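PDB 6J5Y: FAA hydrolase family protein from Pseudomonas aeruginosa, which probably hydrolyses fumarylpyruvate to fumarate and pyruvate, as a manganese-binding member of the fumarylacetoacetate hydrolase superfamily. Local coordinates for residues V26-R31 / L198-T203. Residues are numbered along the deposited sequence; the frame is centred on the assembly and turned at random.
Sequences VYCVGR and LVFTGT. With PYR (pyruvic acid), chain B.
Tyr27 and Val29 pair with Leu198 and Phe200 where strands 26-30 and 198-200 run parallel, side by side, in the buried core of the FAH fold; the C-terminal ends of the segments reach the pyruvate pocket. Three backbone hydrogen bonds zip them: Tyr27 N to Leu198 O (2.8 Å), Phe200 N to Tyr27 O (2.8 Å) and Val29 N to Phe200 O (2.7 Å). On one face Val26 CG1, anti to its backbone N (chi1 -178°), approaches the CD1-CE1 side of the Phe200 ring obliquely (CG1 to CE1 3.9 Å), while Cys28 SG lies 5.0 Å from that ring's centroid, an oblique sulfur-aromatic contact. On the other, Leu187 of helix 180-190 packs on Tyr27 and Val199. Val29 points toward segment 198-203, its CG2 meeting Val199 CG1 at 4.1 Å. Past Phe200, segment 198-203 leaves the strand as a loop; side-chain-less Gly202 lets its CA come to 3.1 Å from Val29 O. Gly202 N hydrogen-bonds to OE1 of Glu84, a manganese ligand, and Thr203 OG1 to Ile83 O and Gln169 NE2. Both segments end beside the pyruvate carboxylate, each giving a backbone N-H to a different oxygen: Thr203 N bonds weakly to PYR O, whereas Arg31 N reaches PYR OXT at 2.8 Å in a nearly straight bond (164° at the hydrogen).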
loop_
_atom_site.group_PDB
_atom_site.type_symbol
_atom_site.label_atom_id
_atom_site.label_comp_id
_atom_site.label_asym_id
_atom_site.label_seq_id
_atom_site.Cartn_x
_atom_site.Cartn_y
_atom_site.Cartn_z
ATOM N N VAL A 26 7.094 4.683 -4.755
ATOM C CA VAL A 26 6.087 3.843 -4.066
ATOM C C VAL A 26 6.410 2.386 -4.361
ATOM O O VAL A 26 6.334 1.985 -5.491
ATOM C CB VAL A 26 4.642 4.235 -4.393
ATOM C CG1 VAL A 26 3.665 3.379 -3.626
ATOM C CG2 VAL A 26 4.419 5.703 -4.099
ATOM N N TYR A 27 6.855 1.706 -3.324
ATOM C CA TYR A 27 7.262 0.290 -3.417
ATOM C C TYR A 27 6.111 -0.499 -2.840
ATOM O O TYR A 27 5.494 -0.009 -1.879
ATOM C CB TYR A 27 8.551 0.032 -2.646
ATOM C CG TYR A 27 9.783 0.685 -3.220
ATOM C CD1 TYR A 27 10.364 0.209 -4.383
ATOM C CD2 TYR A 27 10.331 1.808 -2.633
ATOM C CE1 TYR A 27 11.506 0.786 -4.913
ATOM C CE2 TYR A 27 11.484 2.383 -3.138
ATOM C CZ TYR A 27 12.062 1.890 -4.294
ATOM O OH TYR A 27 13.190 2.484 -4.784
ATOM N N CYS A 28 5.872 -1.678 -3.399
ATOM C CA CYS A 28 4.784 -2.571 -2.970
ATOM C C CYS A 28 5.386 -3.961 -2.834
ATOM O O CYS A 28 6.254 -4.335 -3.684
ATOM C CB CYS A 28 3.617 -2.565 -3.952
ATOM S SG CYS A 28 2.885 -0.937 -4.253
ATOM N N VAL A 29 4.994 -4.672 -1.781
ATOM C CA VAL A 29 5.405 -6.091 -1.587
ATOM C C VAL A 29 4.229 -6.977 -1.996
ATOM O O VAL A 29 3.092 -6.754 -1.489
ATOM C CB VAL A 29 5.873 -6.395 -0.151
ATOM C CG1 VAL A 29 6.489 -7.787 -0.092
ATOM C CG2 VAL A 29 6.859 -5.366 0.379
ATOM N N GLY A 30 4.485 -7.928 -2.890
ATOM C CA GLY A 30 3.480 -8.906 -3.332
ATOM C C GLY A 30 3.634 -10.231 -2.608
ATOM O O GLY A 30 4.798 -10.651 -2.329
ATOM N N ARG A 31 2.500 -10.843 -2.280
ATOM C CA ARG A 31 2.387 -12.179 -1.631
ATOM C C ARG A 31 3.146 -12.165 -0.303
ATOM O O ARG A 31 4.038 -13.030 -0.109
ATOM C CB ARG A 31 2.896 -13.284 -2.571
ATOM C CG ARG A 31 1.970 -13.550 -3.748
ATOM C CD ARG A 31 2.487 -14.592 -4.731
ATOM N NE ARG A 31 1.981 -14.284 -6.057
ATOM C CZ ARG A 31 2.584 -14.578 -7.199
ATOM N NH1 ARG A 31 3.738 -15.218 -7.199
ATOM N NH2 ARG A 31 2.021 -14.224 -8.343
ATOM N N LEU A 198 7.630 5.277 0.012
ATOM C CA LEU A 198 6.583 4.531 0.758
ATOM C C LEU A 198 6.762 3.062 0.430
ATOM O O LEU A 198 7.217 2.754 -0.715
ATOM C CB LEU A 198 5.172 4.971 0.361
ATOM C CG LEU A 198 4.875 6.464 0.427
ATOM C CD1 LEU A 198 3.410 6.719 0.084
ATOM C CD2 LEU A 198 5.187 7.002 1.825
ATOM N N VAL A 199 6.477 2.208 1.408
ATOM C CA VAL A 199 6.415 0.739 1.177
ATOM C C VAL A 199 5.026 0.264 1.595
ATOM O O VAL A 199 4.717 0.334 2.779
ATOM C CB VAL A 199 7.511 -0.027 1.929
ATOM C CG1 VAL A 199 7.506 -1.517 1.560
ATOM C CG2 VAL A 199 8.867 0.609 1.723
ATOM N N PHE A 200 4.239 -0.186 0.618
ATOM C CA PHE A 200 3.010 -0.986 0.788
ATOM C C PHE A 200 3.476 -2.426 1.068
ATOM O O PHE A 200 4.122 -3.016 0.209
ATOM C CB PHE A 200 2.134 -0.851 -0.463
ATOM C CG PHE A 200 1.322 0.417 -0.563
ATOM C CD1 PHE A 200 1.942 1.659 -0.611
ATOM C CD2 PHE A 200 -0.066 0.370 -0.645
ATOM C CE1 PHE A 200 1.191 2.824 -0.706
ATOM C CE2 PHE A 200 -0.811 1.537 -0.758
ATOM C CZ PHE A 200 -0.185 2.759 -0.795
ATOM N N THR A 201 3.222 -2.944 2.260
ATOM C CA THR A 201 3.850 -4.187 2.763
ATOM C C THR A 201 3.089 -5.441 2.322
ATOM O O THR A 201 3.535 -6.546 2.716
ATOM C CB THR A 201 3.959 -4.117 4.281
ATOM O OG1 THR A 201 2.662 -3.889 4.834
ATOM C CG2 THR A 201 4.917 -3.019 4.698
ATOM N N GLY A 202 1.998 -5.306 1.573
ATOM C CA GLY A 202 1.239 -6.453 1.031
ATOM C C GLY A 202 -0.105 -6.621 1.715
ATOM O O GLY A 202 -0.351 -5.979 2.769
ATOM N N THR A 203 -0.947 -7.494 1.176
ATOM C CA THR A 203 -2.352 -7.629 1.622
ATOM C C THR A 203 -2.631 -9.035 2.155
ATOM O O THR A 203 -2.171 -10.038 1.606
ATOM C CB THR A 203 -3.303 -7.211 0.503
ATOM O OG1 THR A 203 -4.557 -6.921 1.121
ATOM C CG2 THR A 203 -3.420 -8.246 -0.603
HETATM C C PYR B . -0.123 -8.321 -2.755
HETATM O O PYR B . -0.351 -7.386 -1.959
HETATM O OXT PYR B . 0.017 -9.504 -2.366
HETATM C CA PYR B . 0.023 -7.994 -4.014
HETATM O O3 PYR B . -0.024 -6.792 -4.304
HETATM C CB PYR B . 0.279 -8.957 -5.135
#